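PDB 2OV9: acyl-coenzyme A thioesterase THEM4 from Rhodococcus sp., which is a thioesterase-superfamily protein that probably hydrolyses acyl-coenzyme A thioesters to free fatty acids and coenzyme A. Local coordinates for the interface of chains A and B. Sequence-based numbering; all coordinates share one arbitrary frame. Chains: chain A/B, Hypothetical protein.

The interface of chains A and B. Residues chain A 30-31, 65; chain B 41, 51, 54, 58.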
ATOM      1  N   ALA A  30     -11.709  15.340   7.400  1.00 36.46           N
ATOM      2  CA  ALA A  30     -10.850  15.806   6.298  1.00 36.42           C
ATOM      3  C   ALA A  30     -10.133  14.640   5.629  1.00 36.17           C
ATOM      4  O   ALA A  30      -9.959  14.609   4.398  1.00 36.37           O
ATOM      5  CB  ALA A  30      -9.812  16.836   6.790  1.00 36.72           C
ATOM      6  N   THR A  31      -9.695  13.674   6.427  1.00 35.33           N
ATOM      7  CA  THR A  31      -8.980  12.540   5.842  1.00 34.96           C
ATOM      8  C   THR A  31      -9.948  11.676   5.030  1.00 34.84           C
ATOM      9  O   THR A  31      -9.624  11.240   3.917  1.00 34.01           O
ATOM     10  CB  THR A  31      -8.269  11.685   6.896  1.00 35.22           C
ATOM     11  OG1 THR A  31      -7.398  12.517   7.670  1.00 34.10           O
ATOM     12  CG2 THR A  31      -7.437  10.618   6.205  1.00 35.78           C
ATOM     13  N   LEU A  65      -2.699  23.196   5.280  1.00 34.74           N
ATOM     14  CA  LEU A  65      -2.333  22.099   6.205  1.00 34.84           C
ATOM     15  C   LEU A  65      -0.861  22.118   6.614  1.00 35.02           C
ATOM     16  O   LEU A  65      -0.523  21.908   7.782  1.00 35.09           O
ATOM     17  CB  LEU A  65      -2.721  20.748   5.600  1.00 35.02           C
ATOM     18  CG  LEU A  65      -4.222  20.548   5.340  1.00 36.35           C
ATOM     19  CD1 LEU A  65      -4.462  19.221   4.622  1.00 36.49           C
ATOM     20  CD2 LEU A  65      -4.992  20.533   6.637  1.00 37.89           C
TER
ATOM     21  N   LEU B  41      -1.767  16.097   5.837  1.00 36.18           N
ATOM     22  CA  LEU B  41      -2.758  15.670   6.842  1.00 36.54           C
ATOM     23  C   LEU B  41      -2.116  14.899   7.975  1.00 37.00           C
ATOM     24  O   LEU B  41      -2.542  15.002   9.117  1.00 36.26           O
ATOM     25  CB  LEU B  41      -3.860  14.807   6.187  1.00 36.73           C
ATOM     26  CG  LEU B  41      -5.032  15.496   5.464  1.00 35.34           C
ATOM     27  CD1 LEU B  41      -5.876  14.483   4.631  1.00 36.45           C
ATOM     28  CD2 LEU B  41      -5.930  16.206   6.454  1.00 36.17           C
ATOM     29  N   LEU B  51      -9.977  22.808   9.934  1.00 35.43           N
ATOM     30  CA  LEU B  51     -10.158  21.504   9.318  1.00 35.15           C
ATOM     31  C   LEU B  51     -11.623  21.211   8.997  1.00 35.28           C
ATOM     32  O   LEU B  51     -11.908  20.384   8.139  1.00 35.93           O
ATOM     33  CB  LEU B  51      -9.559  20.371  10.181  1.00 35.57           C
ATOM     34  CG  LEU B  51      -8.026  20.290  10.236  1.00 35.58           C
ATOM     35  CD1 LEU B  51      -7.585  19.328  11.347  1.00 35.78           C
ATOM     36  CD2 LEU B  51      -7.470  19.799   8.904  1.00 38.83           C
ATOM     37  N   VAL B  54     -11.914  22.772   5.584  1.00 33.90           N
ATOM     38  CA  VAL B  54     -11.049  21.972   4.683  1.00 34.36           C
ATOM     39  C   VAL B  54     -11.760  20.668   4.268  1.00 34.76           C
ATOM     40  O   VAL B  54     -11.759  20.297   3.078  1.00 35.30           O
ATOM     41  CB  VAL B  54      -9.670  21.706   5.325  1.00 34.90           C
ATOM     42  CG1 VAL B  54      -8.867  20.605   4.587  1.00 35.53           C
ATOM     43  CG2 VAL B  54      -8.871  23.012   5.387  1.00 35.82           C
ATOM     44  N   LEU B  58     -12.714  19.551   0.445  1.00 36.19           N
ATOM     45  CA  LEU B  58     -12.256  18.281  -0.117  1.00 36.11           C
ATOM     46  C   LEU B  58     -13.440  17.478  -0.614  1.00 35.86           C
ATOM     47  O   LEU B  58     -13.402  16.950  -1.728  1.00 35.35           O
ATOM     48  CB  LEU B  58     -11.451  17.471   0.893  1.00 35.53           C
ATOM     49  CG  LEU B  58     -10.019  17.989   1.114  1.00 36.62           C
ATOM     50  CD1 LEU B  58      -9.438  17.346   2.356  1.00 36.28           C
ATOM     51  CD2 LEU B  58      -9.165  17.677  -0.115  1.00 35.70           C
TER
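A:Leu65 packs against both B:Leu41 and B:Leu51, a different methyl on each, in an apolar helix-to-helix contact between helices 26-43 and 51-67 of the two N-terminal helical domains. Its CD2 comes to 3.4 Å from CD2 of B:Leu51, closer than two methyls normally pack, and the two side chains meet at about a right angle. The other branch, CD1, lies 3.8 Å from CD2 of B:Leu41. The torsions aim the fork: with CG opposite the carbonyl carbon (chi1 -62°) and chi2 at 175°, the two methyls of A:Leu65 part towards helices 26-43 and 51-67 of chain B. B:Leu41 is itself shared between two helices of chain A. Besides meeting A:Leu65, its CD2 stands 3.9 Å from CB of A:Ala30. The side chains of B:Leu41 and A:Thr31 run past one another in opposed senses, with CD1 of the leucine 3.9 Å from the CA of A:Thr31. The chi1 of -55° in A:Thr31 turns the hydroxyl OG1 towards B:Leu41, also 3.9 Å from CD1, a distance that indicates packing against the methyl.

Packing slackens at B:Val54, whose CG1 comes no nearer than 4.4 Å to CD2 of A:Leu65. B:Leu58 gives little surface to chain A (6 Å², against 39 Å² for A:Ala30 and 36 Å² for A:Leu65), yet its CD1 still lies 3.5 Å from the backbone carbonyl O of A:Ala30. By distance, the methyl pair of A:Leu65 and B:Leu51 is thus the tight point, the contacts of B:Leu41 are normal packing, and B:Val54 marks the looser side. Within a two-fold symmetric interface, this patch and its twin pack the helices of the two copies together, probably helping to hold the thioesterase as a dimer.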